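Local atomic coordinates of McyG protein (Microcystis aeruginosa PCC 7806, PDB entry 4R0M), a protein that binds phenylalanyl-adenylate in its adenylation domain and probably activates its acid substrate for loading onto its own peptidyl carrier protein domain in microcystin synthesis. Residues Phe334-Ser339 and Leu390-Asn395; Ile372-Gln377 and Gly428-Thr433; Ala176-Phe181 and Gly228-Leu233; Glu13-Thr18 and Asn198-Thr203. All blocks are in the same frame, centred on the assembly; numbering follows the deposited sequence.

Interaction 1 (Phe334-Ser339 and Leu390-Asn395); sequences FGMTES and LQIQGN. With FA5 (adenosine-5'-[phenylalaninyl-phosphate]), chain C.
F334 meets L390 with the face of its ring. Its CB starts against L430 of strand 429-435, and with CG anti to the backbone N (chi1 178°) the ring swings between the adenylate and strand 388-394. CD1 lies 4.0 Å from FA5 C5 of the adenine, and CE1 3.9 Å from C2' of the ribose of FA5. On the L390 side CE2 comes 3.6 Å from L390 CD2 and CZ, the end of the ring, 3.7 Å from the same methyl, which sits over the ring as a CH-pi contact, 29° off the normal. With an alanine at F334, L390 CD2 would probably lose the surface it rests on, and the ribose and adenine would lose a wall. The sequence from F334 to E338, FGMTE, corresponds to the fifth core motif of adenylation domains. Here G335 O accepts a hydrogen bond from the amino N of FA5, and T337 grips phosphate oxygen OP2 twice, through its backbone N and, at 2.7 Å, through OG1. Selenomethionine M336 lies between ligand and strand 388-394, its CE 3.5 Å from FA5 O3' and its SE 4.1 Å from I392 CD1, a methyl that also meets S339 CB.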
# COMPACT_ATOMS: atom_id res chain seq x y z
N PHE A 334 -9.38 2.22 6.58
CA PHE A 334 -8.19 1.69 7.23
C PHE A 334 -7.98 0.23 6.85
O PHE A 334 -8.93 -0.56 6.79
CB PHE A 334 -8.26 1.84 8.75
CG PHE A 334 -7.06 1.27 9.46
CD1 PHE A 334 -5.86 1.97 9.52
CD2 PHE A 334 -7.13 0.02 10.06
CE1 PHE A 334 -4.76 1.44 10.17
CE2 PHE A 334 -6.04 -0.53 10.71
CZ PHE A 334 -4.85 0.19 10.77
N GLY A 335 -6.72 -0.12 6.61
CA GLY A 335 -6.32 -1.49 6.35
C GLY A 335 -4.83 -1.66 6.50
O GLY A 335 -4.09 -0.68 6.65
N MSE A 336 -4.38 -2.91 6.47
CA MSE A 336 -2.96 -3.24 6.56
C MSE A 336 -2.74 -4.60 5.98
O MSE A 336 -3.70 -5.33 5.70
CB MSE A 336 -2.45 -3.17 8.01
CG MSE A 336 -3.18 -4.08 8.99
SE MSE A 336 -3.00 -3.36 10.81
CE MSE A 336 -1.03 -3.29 10.94
N THR A 337 -1.47 -4.96 5.77
CA THR A 337 -1.10 -6.28 5.29
C THR A 337 -1.62 -7.37 6.23
O THR A 337 -2.08 -8.42 5.78
CB THR A 337 0.43 -6.40 5.14
OG1 THR A 337 0.91 -5.34 4.30
CG2 THR A 337 0.82 -7.73 4.52
N GLU A 338 -1.58 -7.09 7.53
CA GLU A 338 -2.00 -8.03 8.56
C GLU A 338 -3.50 -8.34 8.55
O GLU A 338 -3.94 -9.33 9.15
CB GLU A 338 -1.56 -7.52 9.95
CG GLU A 338 -0.07 -7.69 10.24
CD GLU A 338 0.79 -6.55 9.73
OE1 GLU A 338 0.30 -5.70 8.96
OE2 GLU A 338 1.98 -6.50 10.10
N SER A 339 -4.28 -7.51 7.86
CA SER A 339 -5.73 -7.72 7.75
C SER A 339 -6.21 -7.83 6.30
O SER A 339 -7.36 -7.51 6.00
CB SER A 339 -6.49 -6.61 8.49
OG SER A 339 -6.40 -5.37 7.80
N LEU A 390 -4.52 1.13 18.72
CA LEU A 390 -5.53 0.38 17.97
C LEU A 390 -5.23 -1.11 17.97
O LEU A 390 -4.12 -1.53 17.61
CB LEU A 390 -5.64 0.90 16.53
CG LEU A 390 -6.56 0.15 15.55
CD1 LEU A 390 -8.03 0.28 15.93
CD2 LEU A 390 -6.34 0.65 14.13
N GLN A 391 -6.21 -1.90 18.38
CA GLN A 391 -6.11 -3.36 18.36
C GLN A 391 -7.27 -3.97 17.58
O GLN A 391 -8.42 -3.53 17.70
CB GLN A 391 -6.04 -3.92 19.78
CG GLN A 391 -4.73 -3.61 20.49
CD GLN A 391 -4.68 -4.12 21.92
OE1 GLN A 391 -5.71 -4.30 22.57
NE2 GLN A 391 -3.47 -4.35 22.43
N ILE A 392 -6.96 -4.98 16.78
CA ILE A 392 -7.93 -5.57 15.85
C ILE A 392 -8.02 -7.09 15.98
O ILE A 392 -7.06 -7.74 16.39
CB ILE A 392 -7.63 -5.18 14.38
CG1 ILE A 392 -6.26 -5.73 13.93
CG2 ILE A 392 -7.69 -3.67 14.19
CD1 ILE A 392 -6.00 -5.61 12.44
N GLN A 393 -9.18 -7.65 15.64
CA GLN A 393 -9.39 -9.10 15.62
C GLN A 393 -10.44 -9.52 14.60
O GLN A 393 -11.20 -8.68 14.09
CB GLN A 393 -9.74 -9.64 17.02
CG GLN A 393 -11.12 -9.24 17.53
CD GLN A 393 -11.52 -9.98 18.80
OE1 GLN A 393 -10.78 -10.81 19.32
NE2 GLN A 393 -12.72 -9.67 19.30
N GLY A 394 -10.49 -10.81 14.30
CA GLY A 394 -11.44 -11.35 13.33
C GLY A 394 -10.79 -12.31 12.36
O GLY A 394 -9.56 -12.40 12.29
N ASN A 395 -11.62 -13.03 11.60
CA ASN A 395 -11.15 -14.02 10.64
C ASN A 395 -10.28 -13.46 9.52
O ASN A 395 -9.49 -14.20 8.93
CB ASN A 395 -12.33 -14.80 10.06
CG ASN A 395 -12.93 -15.80 11.04
OD1 ASN A 395 -12.30 -16.17 12.03
ND2 ASN A 395 -14.15 -16.23 10.76
C FA5 C . -1.04 -0.75 3.63
O FA5 C . -0.49 0.32 3.38
CA FA5 C . -2.54 -0.84 3.65
N FA5 C . -2.97 0.24 4.51
CB FA5 C . -3.16 -0.65 2.26
CG FA5 C . -4.69 -0.57 2.12
CD1 FA5 C . -5.55 -0.33 3.19
CD2 FA5 C . -5.25 -0.74 0.85
CE1 FA5 C . -6.94 -0.26 2.99
CE2 FA5 C . -6.63 -0.67 0.64
CZ FA5 C . -7.48 -0.43 1.72
P FA5 C . 1.10 -1.85 4.91
OP1 FA5 C . 2.31 -1.51 4.09
OP2 FA5 C . 1.11 -3.11 5.73
OP3 FA5 C . -0.19 -1.91 3.93
O5' FA5 C . 0.85 -0.60 5.89
C5' FA5 C . -0.18 -0.59 6.88
C4' FA5 C . -0.07 0.71 7.67
O4' FA5 C . -0.35 1.86 6.86
C3' FA5 C . -1.06 0.80 8.81
O3' FA5 C . -0.61 0.09 9.96
C2' FA5 C . -1.13 2.29 9.04
O2' FA5 C . -0.04 2.72 9.87
C1' FA5 C . -0.95 2.88 7.66
N9 FA5 C . -2.28 3.25 7.12
C8 FA5 C . -2.99 2.54 6.22
N7 FA5 C . -4.17 3.15 5.93
C5 FA5 C . -4.24 4.27 6.66
C6 FA5 C . -5.21 5.37 6.85
N6 FA5 C . -6.38 5.40 6.16
N1 FA5 C . -4.90 6.36 7.72
C2 FA5 C . -3.74 6.35 8.42
N3 FA5 C . -2.81 5.38 8.30
C4 FA5 C . -2.99 4.33 7.45

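Interaction 2 (Ile372-Gln377 and Gly428-Thr433); sequences IRIVDQ and GELFIT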
# COMPACT_ATOMS: atom_id res chain seq x y z
N ILE A 372 -12.77 -4.00 16.38
CA ILE A 372 -11.66 -3.09 16.66
C ILE A 372 -11.84 -2.39 18.01
O ILE A 372 -12.97 -2.19 18.48
CB ILE A 372 -11.44 -2.04 15.53
CG1 ILE A 372 -12.65 -1.11 15.38
CG2 ILE A 372 -11.13 -2.74 14.21
CD1 ILE A 372 -12.41 0.07 14.47
N ARG A 373 -10.72 -2.02 18.64
CA ARG A 373 -10.75 -1.32 19.93
C ARG A 373 -9.56 -0.38 20.13
O ARG A 373 -8.51 -0.54 19.50
CB ARG A 373 -10.86 -2.32 21.10
CG ARG A 373 -9.61 -3.13 21.36
CD ARG A 373 -9.80 -4.07 22.54
NE ARG A 373 -8.54 -4.61 23.03
CZ ARG A 373 -8.43 -5.50 24.01
NH1 ARG A 373 -9.51 -5.97 24.63
NH2 ARG A 373 -7.23 -5.93 24.39
N ILE A 374 -9.75 0.60 21.02
CA ILE A 374 -8.71 1.56 21.38
C ILE A 374 -8.40 1.40 22.87
O ILE A 374 -9.26 1.64 23.72
CB ILE A 374 -9.16 3.01 21.07
CG1 ILE A 374 -9.38 3.22 19.56
CG2 ILE A 374 -8.18 4.03 21.64
CD1 ILE A 374 -8.14 3.11 18.69
N VAL A 375 -7.17 1.00 23.17
CA VAL A 375 -6.75 0.72 24.55
C VAL A 375 -5.62 1.62 25.04
O VAL A 375 -4.94 2.27 24.24
CB VAL A 375 -6.34 -0.76 24.74
CG1 VAL A 375 -7.53 -1.69 24.55
CG2 VAL A 375 -5.19 -1.14 23.81
N ASP A 376 -5.43 1.65 26.36
CA ASP A 376 -4.30 2.34 26.97
C ASP A 376 -3.09 1.40 27.05
O ASP A 376 -3.11 0.30 26.49
CB ASP A 376 -4.67 2.87 28.36
CG ASP A 376 -5.21 1.79 29.30
OD1 ASP A 376 -4.97 0.58 29.06
OD2 ASP A 376 -5.87 2.15 30.30
N GLN A 377 -2.04 1.84 27.75
CA GLN A 377 -0.81 1.06 27.92
C GLN A 377 -1.05 -0.24 28.69
O GLN A 377 -0.27 -1.19 28.57
CB GLN A 377 0.25 1.90 28.64
CG GLN A 377 0.65 3.19 27.93
CD GLN A 377 1.74 2.99 26.89
OE1 GLN A 377 1.62 2.15 25.99
NE2 GLN A 377 2.80 3.78 26.99
N GLY A 428 -18.59 4.41 16.96
CA GLY A 428 -18.26 3.21 16.20
C GLY A 428 -17.32 3.40 15.03
O GLY A 428 -16.86 2.42 14.43
N GLU A 429 -17.02 4.65 14.69
CA GLU A 429 -16.14 4.96 13.55
C GLU A 429 -14.68 5.12 13.98
O GLU A 429 -14.40 5.72 15.02
CB GLU A 429 -16.63 6.22 12.83
CG GLU A 429 -17.95 6.04 12.09
CD GLU A 429 -18.58 7.35 11.66
OE1 GLU A 429 -17.88 8.19 11.05
OE2 GLU A 429 -19.78 7.54 11.92
N LEU A 430 -13.77 4.57 13.19
CA LEU A 430 -12.34 4.65 13.48
C LEU A 430 -11.72 5.95 12.96
O LEU A 430 -11.94 6.34 11.81
CB LEU A 430 -11.58 3.44 12.92
CG LEU A 430 -10.04 3.44 12.99
CD1 LEU A 430 -9.53 3.42 14.43
CD2 LEU A 430 -9.47 2.26 12.21
N PHE A 431 -10.95 6.60 13.83
CA PHE A 431 -10.19 7.79 13.47
C PHE A 431 -8.72 7.54 13.82
O PHE A 431 -8.36 7.48 15.00
CB PHE A 431 -10.69 9.02 14.25
CG PHE A 431 -12.10 9.45 13.89
CD1 PHE A 431 -13.21 8.75 14.36
CD2 PHE A 431 -12.31 10.59 13.12
CE1 PHE A 431 -14.49 9.16 14.04
CE2 PHE A 431 -13.59 11.01 12.80
CZ PHE A 431 -14.68 10.29 13.27
N ILE A 432 -7.88 7.38 12.80
CA ILE A 432 -6.44 7.24 13.02
C ILE A 432 -5.82 8.63 13.19
O ILE A 432 -6.10 9.54 12.41
CB ILE A 432 -5.74 6.45 11.88
CG1 ILE A 432 -6.23 4.99 11.84
CG2 ILE A 432 -4.22 6.50 12.01
CD1 ILE A 432 -5.95 4.17 13.08
N THR A 433 -4.99 8.78 14.22
CA THR A 433 -4.38 10.07 14.55
C THR A 433 -2.87 10.09 14.29
O THR A 433 -2.30 11.12 13.92
CB THR A 433 -4.66 10.49 16.00
OG1 THR A 433 -4.32 9.42 16.89
CG2 THR A 433 -6.13 10.83 16.18
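I372 and L430 bring their backbones nearest, CA to CA 8.4 Å, after which the segments diverge until the CA atoms of V375 and T433 stand 13.9 Å apart; no hydrogen bond joins them, and side chains alone fill the interval. I372 reaches across with its longer branch: CG1 lies between the backbone N and the carbonyl carbon (chi1 64°), the chain then runs straight, and CD1 lands 3.8 Å from L430 CB. The same methyl is 4.4 Å from L430 CG, and so lies against the root of the leucine. L430 carries its CG anti to the backbone N (chi1 173°), which sends CD1 on toward I374; there I374 CD1 is 4.5 Å from L430 CD1, a much looser touch. The two strands are not neighbours in their antiparallel sheet. Between them in the pairing order come strands 388-394 and 421-426, and the curl of the sheet, part of the barrel-like subdomain of the adenylating-enzyme fold, turns the inner faces of the outer pair toward each other. L425 of strand 421-426 packs on both isoleucines, and I392 on the other branch of I372. R373, whose side chain departs on the far face, donates to Q391 and makes a cation-pi contact with W416. On the opposite segment G428, with its positive phi of 88°, lies in the tight turn that leads into strand 429-435. Two residues past L430, whose side chain is about 7 Å from the bound adenylate, I432 touches that ligand directly.

Interaction 3 (Ala176-Phe181 and Gly228-Leu233); sequences AALLLF and GAIVFL
I230 is the one helix residue that grips the strand, and it does so with both branches. Its longer arm, with CG1 anti to the carbonyl carbon (chi1 -65°), runs out to CD1, which meets L180 CD2 tip to tip at 3.6 Å. The shorter branch, CG2, turns instead to L178, whose CD2 lies 3.9 Å away and comes in at a slant. L178 and L180, two apart along the strand, thus form a pair of prongs with the isoleucine at their ends, and the contact is purely apolar. The backbones stay well apart, 9.9 Å between the CA atoms of L178 and I230, so side chains span the whole distance. Packing slackens one residue along the helix: V231 also faces the strand, yet its CG2 approaches L178 CD2 no closer than 4.7 Å. This looser flank is not open to solvent, since V231 is buried against I199 and M202 of helix 196-210. L179 and F181 point to the other face of the strand, where they pack on strand 96-99. At A177 and L178, both opposite L194, a classic beta bulge interrupts the hairpin with strand 190-195. On the helix, L233 N bonds to G228 O in a wider pi-type turn, and G228 belongs to the adenylate pocket. Strand 176-182 runs into the Ser/Thr/Gly-rich phosphate loop known as motif A3, while helix 227-240 lies between this two-stranded hairpin and strand 217-220 of the large mixed sheet, with helix 196-210 alongside.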
# COMPACT_ATOMS: atom_id res chain seq x y z
N ALA A 176 -1.76 -21.71 5.03
CA ALA A 176 -1.18 -20.51 4.44
C ALA A 176 -1.35 -20.52 2.92
O ALA A 176 -1.11 -21.53 2.26
CB ALA A 176 0.29 -20.40 4.80
N ALA A 177 -1.78 -19.38 2.38
CA ALA A 177 -1.96 -19.22 0.94
C ALA A 177 -1.07 -18.11 0.38
O ALA A 177 -0.73 -18.11 -0.80
CB ALA A 177 -3.42 -18.93 0.62
N LEU A 178 -0.70 -17.16 1.25
CA LEU A 178 0.03 -15.98 0.83
C LEU A 178 0.94 -15.46 1.94
O LEU A 178 0.51 -15.31 3.09
CB LEU A 178 -0.95 -14.88 0.39
CG LEU A 178 -0.43 -13.54 -0.15
CD1 LEU A 178 0.39 -13.71 -1.42
CD2 LEU A 178 -1.60 -12.60 -0.38
N LEU A 179 2.19 -15.21 1.59
CA LEU A 179 3.16 -14.67 2.54
C LEU A 179 3.68 -13.32 2.05
O LEU A 179 4.34 -13.24 1.01
CB LEU A 179 4.31 -15.66 2.76
CG LEU A 179 5.43 -15.34 3.74
CD1 LEU A 179 4.92 -15.05 5.15
CD2 LEU A 179 6.43 -16.48 3.77
N LEU A 180 3.35 -12.26 2.78
CA LEU A 180 3.73 -10.89 2.41
C LEU A 180 4.63 -10.24 3.46
O LEU A 180 4.22 -10.03 4.61
CB LEU A 180 2.49 -10.02 2.17
CG LEU A 180 1.60 -10.34 0.97
CD1 LEU A 180 0.22 -9.74 1.17
CD2 LEU A 180 2.22 -9.83 -0.32
N PHE A 181 5.85 -9.91 3.05
CA PHE A 181 6.82 -9.28 3.94
C PHE A 181 6.70 -7.76 3.92
O PHE A 181 6.69 -7.15 2.85
CB PHE A 181 8.24 -9.70 3.56
CG PHE A 181 8.63 -11.06 4.06
CD1 PHE A 181 8.31 -12.20 3.34
CD2 PHE A 181 9.32 -11.20 5.26
CE1 PHE A 181 8.67 -13.46 3.80
CE2 PHE A 181 9.69 -12.45 5.73
CZ PHE A 181 9.36 -13.59 4.99
N GLY A 228 -3.10 -4.43 -1.07
CA GLY A 228 -4.26 -3.74 -1.60
C GLY A 228 -4.56 -4.09 -3.05
O GLY A 228 -5.71 -4.11 -3.47
N ALA A 229 -3.50 -4.38 -3.80
CA ALA A 229 -3.60 -4.76 -5.20
C ALA A 229 -3.89 -6.25 -5.37
O ALA A 229 -4.60 -6.65 -6.30
CB ALA A 229 -2.34 -4.37 -5.95
N ILE A 230 -3.34 -7.07 -4.48
CA ILE A 230 -3.53 -8.52 -4.53
C ILE A 230 -4.95 -8.91 -4.09
O ILE A 230 -5.60 -9.74 -4.73
CB ILE A 230 -2.51 -9.26 -3.63
CG1 ILE A 230 -1.09 -9.06 -4.17
CG2 ILE A 230 -2.84 -10.75 -3.54
CD1 ILE A 230 -0.00 -9.37 -3.17
N VAL A 231 -5.41 -8.30 -3.01
CA VAL A 231 -6.64 -8.73 -2.36
C VAL A 231 -7.83 -7.86 -2.74
O VAL A 231 -8.73 -8.33 -3.45
CB VAL A 231 -6.46 -8.82 -0.82
CG1 VAL A 231 -7.65 -9.49 -0.18
CG2 VAL A 231 -5.20 -9.60 -0.48
N PHE A 232 -7.84 -6.60 -2.29
CA PHE A 232 -8.99 -5.70 -2.49
C PHE A 232 -9.33 -5.46 -3.96
O PHE A 232 -10.50 -5.41 -4.33
CB PHE A 232 -8.77 -4.37 -1.75
CG PHE A 232 -9.85 -3.34 -2.00
CD1 PHE A 232 -11.19 -3.62 -1.74
CD2 PHE A 232 -9.51 -2.08 -2.48
CE1 PHE A 232 -12.17 -2.67 -1.96
CE2 PHE A 232 -10.49 -1.12 -2.71
CZ PHE A 232 -11.82 -1.42 -2.45
N LEU A 233 -8.30 -5.33 -4.80
CA LEU A 233 -8.52 -5.07 -6.22
C LEU A 233 -7.99 -6.20 -7.11
O LEU A 233 -7.70 -6.00 -8.29
CB LEU A 233 -7.91 -3.71 -6.62
CG LEU A 233 -8.49 -2.49 -5.90
CD1 LEU A 233 -7.68 -1.24 -6.22
CD2 LEU A 233 -9.96 -2.27 -6.23

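Interaction 4 (Glu13-Thr18 and Asn198-Thr203); sequences EDNWRT and NILSMT
L200 CD1 pushes into the bend of the N-terminal chain and rests 3.3 Å from R17 O, a methyl set against a backbone carbonyl. The same CD1 touches R17 CB at 3.8 Å and T18 O at 3.8 Å, so one leucine tip is covered by two successive residues. Nearer the helix, the amide of N15 comes across the base of the leucine, ND2 lying 4.1 Å from L200 CB; with CG anti to its backbone N (chi1 177°) N15 reaches in toward the helix. No hydrogen bond passes between the segments. This is an N-terminal arm that crosses the side of helix 196-210 of the adenylation domain just before the chain enters its first helix, 19-27, where T18 takes the N-cap position. Helix 19-27 holds the arm: T18 OG1 is hydrogen-bonded to S20 OG, and the extended side chain of R17 runs away from L200 to bond T25 through NH2. V22 of the same helix packs on both L200 and R17. Upstream, the ring of W16 stacks on that of H197, and N15 O has a weak hydrogen bond to H197 ND1. Within helix 196-210, T203 OG1 is hydrogen-bonded to D239 OD2 of helix 227-240.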
# COMPACT_ATOMS: atom_id res chain seq x y z
N GLU A 13 -21.40 -14.88 8.40
CA GLU A 13 -21.50 -16.33 8.30
C GLU A 13 -20.21 -16.93 7.74
O GLU A 13 -19.65 -16.42 6.77
CB GLU A 13 -22.69 -16.73 7.42
CG GLU A 13 -24.05 -16.40 8.03
CD GLU A 13 -25.19 -16.52 7.03
OE1 GLU A 13 -25.11 -15.91 5.94
OE2 GLU A 13 -26.18 -17.22 7.35
N ASP A 14 -19.76 -18.02 8.37
CA ASP A 14 -18.51 -18.68 8.00
C ASP A 14 -18.52 -19.23 6.57
O ASP A 14 -19.44 -19.95 6.17
CB ASP A 14 -18.17 -19.81 8.98
CG ASP A 14 -17.37 -19.32 10.18
OD1 ASP A 14 -16.70 -18.27 10.08
OD2 ASP A 14 -17.41 -20.01 11.23
N ASN A 15 -17.48 -18.88 5.82
CA ASN A 15 -17.26 -19.40 4.48
C ASN A 15 -15.98 -20.22 4.48
O ASN A 15 -14.96 -19.79 5.02
CB ASN A 15 -17.16 -18.25 3.48
CG ASN A 15 -16.85 -18.73 2.07
OD1 ASN A 15 -17.59 -19.53 1.50
ND2 ASN A 15 -15.76 -18.23 1.51
N TRP A 16 -16.03 -21.41 3.88
CA TRP A 16 -14.88 -22.31 3.87
C TRP A 16 -14.35 -22.60 2.50
O TRP A 16 -13.88 -23.71 2.22
CB TRP A 16 -15.19 -23.59 4.64
CG TRP A 16 -15.36 -23.36 6.12
CD1 TRP A 16 -16.52 -23.52 6.87
CD2 TRP A 16 -14.35 -22.88 7.07
NE1 TRP A 16 -16.30 -23.20 8.19
CE2 TRP A 16 -15.02 -22.81 8.38
CE3 TRP A 16 -13.01 -22.52 6.98
CZ2 TRP A 16 -14.35 -22.40 9.52
CZ3 TRP A 16 -12.35 -22.11 8.14
CH2 TRP A 16 -13.00 -22.05 9.38
N ARG A 17 -14.41 -21.60 1.62
CA ARG A 17 -13.85 -21.70 0.28
C ARG A 17 -12.33 -21.57 0.30
O ARG A 17 -11.76 -20.97 1.22
CB ARG A 17 -14.43 -20.61 -0.62
CG ARG A 17 -15.84 -20.86 -1.13
CD ARG A 17 -16.36 -19.64 -1.87
NE ARG A 17 -17.40 -19.99 -2.84
CZ ARG A 17 -17.17 -20.31 -4.12
NH1 ARG A 17 -15.94 -20.33 -4.60
NH2 ARG A 17 -18.19 -20.61 -4.92
N THR A 18 -11.67 -22.15 -0.70
CA THR A 18 -10.26 -21.90 -0.96
C THR A 18 -10.16 -20.96 -2.15
O THR A 18 -11.16 -20.69 -2.82
CB THR A 18 -9.48 -23.19 -1.27
OG1 THR A 18 -10.02 -23.81 -2.44
CG2 THR A 18 -9.54 -24.16 -0.10
N ASN A 198 -8.41 -16.19 5.85
CA ASN A 198 -8.10 -14.77 6.11
C ASN A 198 -8.58 -13.89 4.97
O ASN A 198 -9.34 -12.94 5.17
CB ASN A 198 -6.59 -14.55 6.31
CG ASN A 198 -6.07 -15.03 7.66
OD1 ASN A 198 -4.93 -15.50 7.76
ND2 ASN A 198 -6.90 -14.92 8.69
N ILE A 199 -8.13 -14.21 3.76
CA ILE A 199 -8.38 -13.42 2.56
C ILE A 199 -9.88 -13.38 2.21
O ILE A 199 -10.45 -12.31 2.00
CB ILE A 199 -7.54 -13.93 1.36
CG1 ILE A 199 -6.04 -13.74 1.66
CG2 ILE A 199 -7.92 -13.20 0.08
CD1 ILE A 199 -5.13 -14.64 0.85
N LEU A 200 -10.50 -14.56 2.16
CA LEU A 200 -11.90 -14.67 1.76
C LEU A 200 -12.89 -14.16 2.80
O LEU A 200 -14.02 -13.81 2.47
CB LEU A 200 -12.23 -16.10 1.31
CG LEU A 200 -11.42 -16.53 0.07
CD1 LEU A 200 -11.68 -17.98 -0.27
CD2 LEU A 200 -11.70 -15.62 -1.12
N SER A 201 -12.44 -14.09 4.05
CA SER A 201 -13.21 -13.47 5.12
C SER A 201 -13.20 -11.93 5.01
O SER A 201 -14.14 -11.27 5.44
CB SER A 201 -12.71 -13.92 6.49
OG SER A 201 -12.92 -15.31 6.67
N MSE A 202 -12.17 -11.36 4.42
CA MSE A 202 -12.13 -9.95 4.15
C MSE A 202 -13.00 -9.70 2.98
O MSE A 202 -13.79 -8.78 3.01
CB MSE A 202 -10.68 -9.52 3.91
CG MSE A 202 -10.48 -8.08 3.50
SE MSE A 202 -10.82 -7.69 1.63
CE MSE A 202 -10.92 -5.80 1.63
N THR A 203 -12.87 -10.50 1.96
CA THR A 203 -13.64 -10.35 0.73
C THR A 203 -15.13 -10.33 1.01
O THR A 203 -15.83 -9.40 0.63
CB THR A 203 -13.36 -11.49 -0.27
OG1 THR A 203 -13.69 -12.75 0.32
CG2 THR A 203 -11.92 -11.51 -0.64

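In the fold
From the N terminus, interaction 4 closes the longest loop, returning the arm at 13-18 to helix 196-210. Interaction 3 opens within that loop at strand 176-182 and closes beyond it, so the two cross; helices 196-210 and 227-240 join them directly. Both are closed before interaction 1 opens at 334. Interaction 2 begins inside the loop of interaction 1 and ends outside it, a second crossing, through strands 370-375 and 388-394, neighbours in one sheet. Interaction 1 sits in the middle, touching the other three: T337 packs on L180 of interaction 3, and N395 O bonds to N198 ND2 of interaction 4. Interactions 2 and 3 do not touch, their nearest atoms being about 15 Å apart.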